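Local coordinates for SPT6 (Antonospora locustae, PDB 2XP1), which is a transcription elongation factor whose tandem SH2 domains probably mediate its interaction with RNA polymerase II, at residues P9-H14 and I63-E68; P15-F20 and F36-G41; K103-P108 and V124-F129. All coordinates share one frame; numbering follows the deposited sequence.

Interaction 1 (P9-H14 and I63-E68); sequences PRFYKH and IEEHSE
Pro9 and Glu65 have the nearest CA atoms of the two segments, with 7.6 Å between Pro9 CA and Glu65 CA, so side chains have to span the gap. Glu65 does this with CG anti to its backbone N (chi1 179°) and an extended chain beyond. Its carboxylate reaches the start of the turn that follows Pro9. Glu65 OE1 accepts the N-H of Arg10 N at 2.9 Å, through the syn lone pair. Glu65 OE2 takes a weak bond from Phe11 N at 3.0 Å. One carboxylate thus receives two successive backbone amides. Glu65 OE2 is also hydrogen-bonded to Tyr70 OH, which helps fix the rotation of the group.

The contact lies in the N-terminal SH2 domain. It joins the segment ahead of strand 17-18 to the end of strand 57-65, a strand of the central sheet. Phe11 is buried here and packs on Cys47 of strand 46-52 and Ile80 of helix 80-100.

Arg10 comes back over Glu65. Its chain bends at chi3, and the guanidinium lies stacked on the carboxylate, their planes 27° apart. Glu65 CD sits 3.6 Å above the guanidinium plane, offset toward the rim. No guanidinium N-H points at Glu65 OE1, so the attraction is probably one of charge alone; Arg10 NE is 4.0 Å from Glu65 OE1. The directed bond goes elsewhere: Arg10 NH2 gives 2.8 Å to His66 O. That oxygen lies in the guanidinium plane, and the donor is nearly in line with the C=O bond. Phe11 brings its CD2 to 3.1 Å from Glu65 OE2, with ring and carboxylate planes 61° apart. Beyond the strand, the His66 ring stacks on His69 of the second subunit.

Interaction 2 (P15-F20 and F36-G41); sequences PLFKNF and FLIRKG. With SO4 (sulfate ion), chain B.
Phe17 holds CG anti to its backbone N (chi1 176°), and its ring then runs beside Lys40, pointing the same way. Phe17 CZ is 4.0 Å from Lys40 CB, while Ile38 CG2 meets the ring edge near Phe17 CD1. Phe20 has CG anti to its carbonyl carbon (chi1 -68°). The rim of its ring meets Leu37, with 3.8 Å between Phe20 CD2 and Leu37 CD2, and Lys18 CB lies over one face, toward the rim.

The backbones pair in parallel around Ile38. Lys18 N gives a nearly straight bond of 2.8 Å to Ile38 O, and Ile38 N gives a weak one to Leu16 O. Leu16 CD2 packs at 3.7 Å against Phe36 CE1. This is the beta-alpha-beta unit of strand 17-18, helix 22-31 and strand 36-40.

Arg39 stands in the FLVR-type sequence of strand 36-40, the signature of an SH2 phosphate pocket. Its chain is extended from CG to NE. Arg39 NH2 bonds sulfate O1 at 2.7 Å, and Arg39 NH1 bonds sulfate O2 at 3.2 Å. Ser42 and Tyr46 also hold the ion, and His60 accepts from Arg39 NH2. The sulfate comes probably from the crystallisation liquor; this paired grip of guanidinium on a tetrahedral anion suggests that it stands in for a phosphate group.

Interaction 3 (K103-P108 and V124-F129); sequences KYFNSP and VYAFYF
Tyr104 and Phe127 form a single backbone bridge, where the loop after helix 80-100 lies along strand 124-129, at one edge of the second sheet. Phe127 is gripped at both its polar backbone atoms. Its N donates to Lys103 O at 2.9 Å, and Phe105 N gives 2.7 Å to Phe127 O in a nearly straight bond. Lys103 lays CD over one face of the Tyr125 ring, 4.0 Å from the centroid. Tyr128 receives Pro108 on a face, with Pro108 CA 3.8 Å above the centre of the ring; Pro108 CD also comes to 3.6 Å from Tyr128 CD1. An alanine in place of Tyr128 would probably open a gap beneath Pro108 and leave that proline without its aromatic platform. One water accepts from Phe129 N, donates to Phe105 O and bonds Tyr104 OH, tying loop to strand. A sulfate, probably from the crystallisation liquor, lies about 4 Å from the side chain of Tyr128. The bonding about Phe127 matches that about Ile38 at the edge of the first SH2 sheet, which suggests that Tyr128 takes the place of the pocket arginine, Arg39, there.

In the fold
From the N terminus, segment 9-14 comes first and leads straight into 15-20. Interaction 2 closes the shorter loop, which carries helix 22-31, when the chain returns at 36-41. Interaction 1 closes later, at 63-68, so its loop encloses that of interaction 2. The two touch through Phe11 and Tyr12 on Phe17, and both reach the first sheet. The chain then crosses through helix 80-100. Interaction 3 follows in series and closes a loop holding helix 112-116 at the edge of the second sheet. Its centre is about 30 Å from that of interaction 2, across the chain's centre. The first two contacts thus lie in one SH2 unit and the third in the other.

Interaction 1 (P9-H14 and I63-E68)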
loop_
_atom_site.group_PDB
_atom_site.type_symbol
_atom_site.label_atom_id
_atom_site.label_comp_id
_atom_site.label_asym_id
_atom_site.label_seq_id
_atom_site.Cartn_x
_atom_site.Cartn_y
_atom_site.Cartn_z
ATOM N N PRO A 9 -9.756 -1.966 -28.346
ATOM C CA PRO A 9 -9.664 -1.692 -26.918
ATOM C C PRO A 9 -10.046 -0.244 -26.696
ATOM O O PRO A 9 -9.685 0.625 -27.489
ATOM C CB PRO A 9 -8.192 -1.931 -26.590
ATOM C CG PRO A 9 -7.505 -2.213 -27.882
ATOM C CD PRO A 9 -8.521 -2.547 -28.901
ATOM N N ARG A 10 -10.808 -0.002 -25.640
ATOM C CA ARG A 10 -11.271 1.347 -25.311
ATOM C C ARG A 10 -10.139 2.369 -25.075
ATOM O O ARG A 10 -10.288 3.572 -25.359
ATOM C CB ARG A 10 -12.247 1.305 -24.137
ATOM C CG ARG A 10 -13.532 0.474 -24.422
ATOM C CD ARG A 10 -14.443 0.321 -23.160
ATOM N NE ARG A 10 -13.840 -0.463 -22.067
ATOM C CZ ARG A 10 -13.287 0.067 -20.978
ATOM N NH1 ARG A 10 -13.267 1.392 -20.839
ATOM N NH2 ARG A 10 -12.748 -0.709 -20.023
ATOM N N PHE A 11 -8.993 1.909 -24.596
ATOM C CA PHE A 11 -7.936 2.861 -24.338
ATOM C C PHE A 11 -7.356 3.496 -25.610
ATOM O O PHE A 11 -6.663 4.515 -25.532
ATOM C CB PHE A 11 -6.863 2.254 -23.447
ATOM C CG PHE A 11 -6.264 1.016 -23.986
ATOM C CD1 PHE A 11 -5.340 1.070 -25.004
ATOM C CD2 PHE A 11 -6.602 -0.212 -23.452
ATOM C CE1 PHE A 11 -4.759 -0.079 -25.495
ATOM C CE2 PHE A 11 -6.027 -1.370 -23.940
ATOM C CZ PHE A 11 -5.122 -1.300 -24.974
ATOM N N TYR A 12 -7.651 2.912 -26.780
ATOM C CA TYR A 12 -7.231 3.515 -28.069
ATOM C C TYR A 12 -7.816 4.901 -28.221
ATOM O O TYR A 12 -7.165 5.797 -28.691
ATOM C CB TYR A 12 -7.639 2.649 -29.266
ATOM C CG TYR A 12 -6.672 1.500 -29.623
ATOM C CD1 TYR A 12 -5.866 0.903 -28.662
ATOM C CD2 TYR A 12 -6.607 1.006 -30.920
ATOM C CE1 TYR A 12 -5.003 -0.145 -28.976
ATOM C CE2 TYR A 12 -5.736 -0.047 -31.255
ATOM C CZ TYR A 12 -4.939 -0.612 -30.283
ATOM O OH TYR A 12 -4.089 -1.662 -30.611
ATOM N N LYS A 13 -9.031 5.083 -27.743
ATOM C CA LYS A 13 -9.740 6.365 -27.825
ATOM C C LYS A 13 -9.197 7.416 -26.821
ATOM O O LYS A 13 -9.564 8.599 -26.885
ATOM C CB LYS A 13 -11.265 6.147 -27.617
ATOM C CG LYS A 13 -11.907 5.088 -28.545
ATOM C CD LYS A 13 -13.467 4.961 -28.371
ATOM C CE LYS A 13 -14.086 4.194 -29.581
ATOM N NZ LYS A 13 -15.574 3.853 -29.536
ATOM N N HIS A 14 -8.340 6.985 -25.893
ATOM C CA HIS A 14 -7.857 7.909 -24.884
ATOM C C HIS A 14 -6.747 8.821 -25.419
ATOM O O HIS A 14 -5.845 8.351 -26.104
ATOM C CB HIS A 14 -7.382 7.205 -23.634
ATOM C CG HIS A 14 -7.250 8.134 -22.477
ATOM N ND1 HIS A 14 -6.067 8.761 -22.160
ATOM C CD2 HIS A 14 -8.170 8.594 -21.597
ATOM C CE1 HIS A 14 -6.253 9.540 -21.111
ATOM N NE2 HIS A 14 -7.524 9.464 -20.753
ATOM N N ILE A 63 -1.214 -1.824 -17.812
ATOM C CA ILE A 63 -2.540 -1.403 -17.413
ATOM C C ILE A 63 -3.466 -2.285 -18.153
ATOM O O ILE A 63 -3.546 -2.205 -19.387
ATOM C CB ILE A 63 -2.888 0.050 -17.807
ATOM C CG1 ILE A 63 -2.008 1.071 -17.061
ATOM C CG2 ILE A 63 -4.404 0.353 -17.572
ATOM C CD1 ILE A 63 -2.113 2.526 -17.655
ATOM N N GLU A 64 -4.177 -3.132 -17.415
ATOM C CA GLU A 64 -5.131 -4.045 -18.022
ATOM C C GLU A 64 -6.511 -3.432 -18.191
ATOM O O GLU A 64 -6.998 -2.708 -17.317
ATOM C CB GLU A 64 -5.212 -5.358 -17.243
ATOM C CG GLU A 64 -3.912 -6.139 -17.303
ATOM C CD GLU A 64 -4.142 -7.629 -17.189
ATOM O OE1 GLU A 64 -4.887 -8.144 -18.050
ATOM O OE2 GLU A 64 -3.594 -8.281 -16.245
ATOM N N GLU A 65 -7.122 -3.703 -19.345
ATOM C CA GLU A 65 -8.477 -3.255 -19.620
ATOM C C GLU A 65 -9.411 -4.421 -19.491
ATOM O O GLU A 65 -9.242 -5.436 -20.171
ATOM C CB GLU A 65 -8.599 -2.686 -21.024
ATOM C CG GLU A 65 -10.003 -2.225 -21.361
ATOM C CD GLU A 65 -10.072 -1.491 -22.691
ATOM O OE1 GLU A 65 -10.559 -2.096 -23.681
ATOM O OE2 GLU A 65 -9.605 -0.314 -22.745
ATOM N N HIS A 66 -10.396 -4.251 -18.615
ATOM C CA HIS A 66 -11.445 -5.222 -18.394
ATOM C C HIS A 66 -12.718 -4.534 -18.803
ATOM O O HIS A 66 -12.665 -3.404 -19.277
ATOM C CB HIS A 66 -11.476 -5.669 -16.921
ATOM C CG HIS A 66 -10.185 -6.269 -16.457
ATOM N ND1 HIS A 66 -9.582 -5.919 -15.270
ATOM C CD2 HIS A 66 -9.356 -7.162 -17.051
ATOM C CE1 HIS A 66 -8.450 -6.590 -15.139
ATOM N NE2 HIS A 66 -8.287 -7.347 -16.208
ATOM N N SER A 67 -13.857 -5.194 -18.615
ATOM C CA SER A 67 -15.109 -4.700 -19.183
ATOM C C SER A 67 -15.524 -3.260 -18.832
ATOM O O SER A 67 -16.049 -2.543 -19.710
ATOM C CB SER A 67 -16.262 -5.660 -18.913
ATOM O OG SER A 67 -17.389 -5.215 -19.638
ATOM N N GLU A 68 -15.335 -2.836 -17.582
ATOM C CA GLU A 68 -15.540 -1.420 -17.261
ATOM C C GLU A 68 -14.317 -0.790 -16.618
ATOM O O GLU A 68 -13.915 0.335 -16.980
ATOM C CB GLU A 68 -16.756 -1.217 -16.374
ATOM C CG GLU A 68 -18.055 -1.014 -17.126
ATOM C CD GLU A 68 -19.249 -1.048 -16.189
ATOM O OE1 GLU A 68 -19.015 -1.073 -14.949
ATOM O OE2 GLU A 68 -20.408 -1.041 -16.688
#

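Interaction 2 (P15-F20 and F36-G41)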
loop_
_atom_site.group_PDB
_atom_site.type_symbol
_atom_site.label_atom_id
_atom_site.label_comp_id
_atom_site.label_asym_id
_atom_site.label_seq_id
_atom_site.Cartn_x
_atom_site.Cartn_y
_atom_site.Cartn_z
ATOM N N PRO A 15 -6.804 10.117 -25.079
ATOM C CA PRO A 15 -5.825 11.112 -25.564
ATOM C C PRO A 15 -4.387 10.860 -25.113
ATOM O O PRO A 15 -3.431 11.328 -25.765
ATOM C CB PRO A 15 -6.342 12.451 -25.002
ATOM C CG PRO A 15 -7.503 12.104 -24.051
ATOM C CD PRO A 15 -8.017 10.756 -24.521
ATOM N N LEU A 16 -4.200 10.122 -24.027
ATOM C CA LEU A 16 -2.832 9.878 -23.615
ATOM C C LEU A 16 -2.236 8.692 -24.292
ATOM O O LEU A 16 -1.043 8.471 -24.192
ATOM C CB LEU A 16 -2.721 9.750 -22.108
ATOM C CG LEU A 16 -2.787 11.158 -21.503
ATOM C CD1 LEU A 16 -3.590 11.063 -20.257
ATOM C CD2 LEU A 16 -1.442 11.725 -21.204
ATOM N N PHE A 17 -3.075 7.915 -24.979
ATOM C CA PHE A 17 -2.615 6.729 -25.682
ATOM C C PHE A 17 -1.819 7.107 -26.924
ATOM O O PHE A 17 -2.318 7.835 -27.794
ATOM C CB PHE A 17 -3.787 5.831 -26.064
ATOM C CG PHE A 17 -3.378 4.633 -26.878
ATOM C CD1 PHE A 17 -2.903 3.467 -26.242
ATOM C CD2 PHE A 17 -3.476 4.650 -28.254
ATOM C CE1 PHE A 17 -2.491 2.353 -26.996
ATOM C CE2 PHE A 17 -3.077 3.542 -28.998
ATOM C CZ PHE A 17 -2.573 2.395 -28.352
ATOM N N LYS A 18 -0.586 6.616 -27.004
ATOM C CA LYS A 18 0.288 6.800 -28.153
ATOM C C LYS A 18 0.570 5.430 -28.750
ATOM O O LYS A 18 0.814 4.449 -28.029
ATOM C CB LYS A 18 1.605 7.476 -27.757
ATOM C CG LYS A 18 1.474 8.902 -27.158
ATOM C CD LYS A 18 1.775 10.029 -28.167
ATOM C CE LYS A 18 1.908 11.426 -27.520
ATOM N NZ LYS A 18 0.652 11.879 -26.768
ATOM N N ASN A 19 0.514 5.366 -30.073
ATOM C CA ASN A 19 0.769 4.143 -30.786
ATOM C C ASN A 19 2.270 3.966 -30.908
ATOM O O ASN A 19 2.825 4.143 -31.982
ATOM C CB ASN A 19 0.084 4.191 -32.173
ATOM C CG ASN A 19 0.257 2.878 -32.980
ATOM O OD1 ASN A 19 0.301 1.775 -32.403
ATOM N ND2 ASN A 19 0.365 3.004 -34.325
ATOM N N PHE A 20 2.936 3.672 -29.799
ATOM C CA PHE A 20 4.393 3.480 -29.785
ATOM C C PHE A 20 4.737 2.124 -29.237
ATOM O O PHE A 20 4.010 1.582 -28.416
ATOM C CB PHE A 20 5.065 4.462 -28.818
ATOM C CG PHE A 20 5.005 5.910 -29.229
ATOM C CD1 PHE A 20 4.877 6.288 -30.556
ATOM C CD2 PHE A 20 5.125 6.899 -28.273
ATOM C CE1 PHE A 20 4.852 7.632 -30.903
ATOM C CE2 PHE A 20 5.111 8.234 -28.615
ATOM C CZ PHE A 20 4.969 8.604 -29.922
ATOM N N PHE A 36 5.304 11.194 -18.999
ATOM C CA PHE A 36 4.730 9.845 -19.157
ATOM C C PHE A 36 3.791 9.773 -20.358
ATOM O O PHE A 36 3.363 10.779 -20.895
ATOM C CB PHE A 36 3.940 9.459 -17.907
ATOM C CG PHE A 36 2.676 10.227 -17.758
ATOM C CD1 PHE A 36 1.495 9.729 -18.277
ATOM C CD2 PHE A 36 2.673 11.456 -17.114
ATOM C CE1 PHE A 36 0.302 10.439 -18.157
ATOM C CE2 PHE A 36 1.499 12.183 -16.987
ATOM C CZ PHE A 36 0.302 11.673 -17.516
ATOM N N LEU A 37 3.466 8.572 -20.784
ATOM C CA LEU A 37 2.464 8.407 -21.848
ATOM C C LEU A 37 1.992 7.021 -21.613
ATOM O O LEU A 37 2.513 6.351 -20.734
ATOM C CB LEU A 37 3.091 8.525 -23.251
ATOM C CG LEU A 37 4.353 7.700 -23.549
ATOM C CD1 LEU A 37 3.992 6.288 -23.834
ATOM C CD2 LEU A 37 5.184 8.312 -24.745
ATOM N N ILE A 38 1.007 6.595 -22.373
ATOM C CA ILE A 38 0.545 5.227 -22.336
ATOM C C ILE A 38 0.776 4.717 -23.727
ATOM O O ILE A 38 0.440 5.402 -24.693
ATOM C CB ILE A 38 -0.926 5.233 -22.016
ATOM C CG1 ILE A 38 -1.105 5.688 -20.568
ATOM C CG2 ILE A 38 -1.611 3.925 -22.355
ATOM C CD1 ILE A 38 -2.489 6.034 -20.285
ATOM N N ARG A 39 1.393 3.552 -23.844
ATOM C CA ARG A 39 1.715 3.010 -25.152
ATOM C C ARG A 39 0.933 1.733 -25.379
ATOM O O ARG A 39 0.260 1.271 -24.460
ATOM C CB ARG A 39 3.202 2.729 -25.265
ATOM C CG ARG A 39 3.754 1.673 -24.295
ATOM C CD ARG A 39 5.187 1.277 -24.691
ATOM N NE ARG A 39 5.782 0.387 -23.694
ATOM C CZ ARG A 39 5.611 -0.937 -23.664
ATOM N NH1 ARG A 39 4.874 -1.568 -24.618
ATOM N NH2 ARG A 39 6.194 -1.638 -22.694
ATOM N N LYS A 40 1.026 1.184 -26.593
ATOM C CA LYS A 40 0.402 -0.097 -26.985
ATOM C C LYS A 40 1.118 -1.266 -26.294
ATOM O O LYS A 40 2.323 -1.190 -26.082
ATOM C CB LYS A 40 0.451 -0.238 -28.524
ATOM C CG LYS A 40 0.523 -1.667 -29.050
ATOM C CD LYS A 40 1.262 -1.793 -30.437
ATOM C CE LYS A 40 2.436 -2.829 -30.409
ATOM N NZ LYS A 40 2.103 -4.247 -30.846
ATOM N N GLY A 41 0.391 -2.314 -25.912
ATOM C CA GLY A 41 1.005 -3.565 -25.426
ATOM C C GLY A 41 1.210 -4.557 -26.569
ATOM O O GLY A 41 0.461 -4.528 -27.559
HETATM S S SO4 B . 5.002 -5.273 -23.621
HETATM O O1 SO4 B . 5.553 -4.253 -22.737
HETATM O O2 SO4 B . 4.270 -4.711 -24.734
HETATM O O3 SO4 B . 4.099 -6.078 -22.806
HETATM O O4 SO4 B . 6.046 -6.123 -24.176
#

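Interaction 3 (K103-P108 and V124-F129)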
loop_
_atom_site.group_PDB
_atom_site.type_symbol
_atom_site.label_atom_id
_atom_site.label_comp_id
_atom_site.label_asym_id
_atom_site.label_seq_id
_atom_site.Cartn_x
_atom_site.Cartn_y
_atom_site.Cartn_z
ATOM N N LYS A 103 20.762 15.589 -1.491
ATOM C CA LYS A 103 21.544 14.349 -1.611
ATOM C C LYS A 103 21.299 13.510 -2.884
ATOM O O LYS A 103 21.912 12.451 -3.055
ATOM C CB LYS A 103 21.350 13.467 -0.360
ATOM C CG LYS A 103 21.825 14.073 0.945
ATOM C CD LYS A 103 23.319 13.856 1.157
ATOM C CE LYS A 103 24.151 15.032 0.687
ATOM N NZ LYS A 103 24.203 16.135 1.704
ATOM N N TYR A 104 20.406 13.973 -3.765
ATOM C CA TYR A 104 20.183 13.322 -5.061
ATOM C C TYR A 104 21.238 13.680 -6.110
ATOM O O TYR A 104 21.545 14.860 -6.290
ATOM C CB TYR A 104 18.828 13.717 -5.607
ATOM C CG TYR A 104 18.523 13.105 -6.958
ATOM C CD1 TYR A 104 17.942 11.835 -7.050
ATOM C CD2 TYR A 104 18.821 13.792 -8.145
ATOM C CE1 TYR A 104 17.649 11.262 -8.292
ATOM C CE2 TYR A 104 18.530 13.225 -9.402
ATOM C CZ TYR A 104 17.941 11.964 -9.468
ATOM O OH TYR A 104 17.648 11.389 -10.700
ATOM N N PHE A 105 21.757 12.667 -6.812
ATOM C CA PHE A 105 22.561 12.872 -8.030
ATOM C C PHE A 105 21.934 12.196 -9.245
ATOM O O PHE A 105 21.229 11.202 -9.107
ATOM C CB PHE A 105 23.991 12.356 -7.859
ATOM C CG PHE A 105 24.770 13.094 -6.835
ATOM C CD1 PHE A 105 24.647 12.772 -5.486
ATOM C CD2 PHE A 105 25.616 14.143 -7.210
ATOM C CE1 PHE A 105 25.352 13.478 -4.524
ATOM C CE2 PHE A 105 26.333 14.853 -6.261
ATOM C CZ PHE A 105 26.207 14.520 -4.910
ATOM N N ASN A 106 22.236 12.734 -10.431
ATOM C CA ASN A 106 21.781 12.210 -11.737
ATOM C C ASN A 106 22.504 10.991 -12.270
ATOM O O ASN A 106 21.928 10.229 -13.046
ATOM C CB ASN A 106 21.843 13.285 -12.815
ATOM C CG ASN A 106 20.621 14.169 -12.814
ATOM O OD1 ASN A 106 20.692 15.340 -12.393
ATOM N ND2 ASN A 106 19.474 13.614 -13.261
ATOM N N SER A 107 23.757 10.790 -11.891
ATOM C CA SER A 107 24.361 9.506 -12.224
ATOM C C SER A 107 25.149 8.898 -11.066
ATOM O O SER A 107 25.737 9.624 -10.250
ATOM C CB SER A 107 25.175 9.562 -13.530
ATOM O OG SER A 107 26.577 9.511 -13.304
ATOM N N PRO A 108 25.118 7.554 -10.975
ATOM C CA PRO A 108 26.016 6.751 -10.146
ATOM C C PRO A 108 27.458 7.220 -10.294
ATOM O O PRO A 108 28.127 7.515 -9.290
ATOM C CB PRO A 108 25.869 5.332 -10.737
ATOM C CG PRO A 108 24.800 5.417 -11.816
ATOM C CD PRO A 108 24.088 6.718 -11.612
ATOM N N VAL A 124 28.933 8.982 4.542
ATOM C CA VAL A 124 28.693 9.754 3.342
ATOM C C VAL A 124 27.677 8.984 2.546
ATOM O O VAL A 124 27.807 7.770 2.371
ATOM C CB VAL A 124 29.981 9.898 2.511
ATOM C CG1 VAL A 124 29.721 10.730 1.288
ATOM C CG2 VAL A 124 31.084 10.546 3.341
ATOM N N TYR A 125 26.648 9.657 2.063
ATOM C CA TYR A 125 25.633 8.924 1.354
ATOM C C TYR A 125 25.092 9.720 0.229
ATOM O O TYR A 125 25.127 10.941 0.270
ATOM C CB TYR A 125 24.505 8.529 2.287
ATOM C CG TYR A 125 23.819 9.677 2.980
ATOM C CD1 TYR A 125 22.643 10.219 2.462
ATOM C CD2 TYR A 125 24.346 10.233 4.153
ATOM C CE1 TYR A 125 21.988 11.272 3.115
ATOM C CE2 TYR A 125 23.708 11.284 4.804
ATOM C CZ TYR A 125 22.516 11.791 4.278
ATOM O OH TYR A 125 21.872 12.840 4.908
ATOM N N ALA A 126 24.569 9.019 -0.776
ATOM C CA ALA A 126 24.093 9.681 -1.979
ATOM C C ALA A 126 22.891 8.958 -2.445
ATOM O O ALA A 126 22.678 7.823 -2.035
ATOM C CB ALA A 126 25.171 9.671 -3.055
ATOM N N PHE A 127 22.092 9.601 -3.292
ATOM C CA PHE A 127 20.937 8.926 -3.907
ATOM C C PHE A 127 20.987 9.118 -5.408
ATOM O O PHE A 127 21.303 10.187 -5.866
ATOM C CB PHE A 127 19.597 9.493 -3.427
ATOM C CG PHE A 127 19.315 9.273 -1.995
ATOM C CD1 PHE A 127 19.806 10.166 -1.031
ATOM C CD2 PHE A 127 18.510 8.214 -1.599
ATOM C CE1 PHE A 127 19.545 9.993 0.317
ATOM C CE2 PHE A 127 18.220 8.004 -0.255
ATOM C CZ PHE A 127 18.746 8.919 0.736
ATOM N N TYR A 128 20.649 8.062 -6.150
ATOM C CA TYR A 128 20.511 8.102 -7.593
ATOM C C TYR A 128 19.543 7.019 -8.050
ATOM O O TYR A 128 19.370 6.020 -7.366
ATOM C CB TYR A 128 21.863 7.953 -8.270
ATOM C CG TYR A 128 22.735 6.789 -7.810
ATOM C CD1 TYR A 128 22.695 5.553 -8.476
ATOM C CD2 TYR A 128 23.632 6.938 -6.746
ATOM C CE1 TYR A 128 23.501 4.497 -8.085
ATOM C CE2 TYR A 128 24.447 5.881 -6.343
ATOM C CZ TYR A 128 24.367 4.671 -7.021
ATOM O OH TYR A 128 25.157 3.623 -6.638
ATOM N N PHE A 129 18.879 7.229 -9.180
ATOM C CA PHE A 129 17.934 6.229 -9.676
ATOM C C PHE A 129 18.710 5.071 -10.194
ATOM O O PHE A 129 19.767 5.264 -10.771
ATOM C CB PHE A 129 17.066 6.785 -10.797
ATOM C CG PHE A 129 15.996 7.679 -10.293
ATOM C CD1 PHE A 129 15.993 9.008 -10.612
ATOM C CD2 PHE A 129 15.024 7.201 -9.448
ATOM C CE1 PHE A 129 15.011 9.840 -10.136
ATOM C CE2 PHE A 129 14.073 8.042 -8.945
ATOM C CZ PHE A 129 14.078 9.381 -9.300
HETATM O O HOH W 1 19.567 9.602 -10.743
#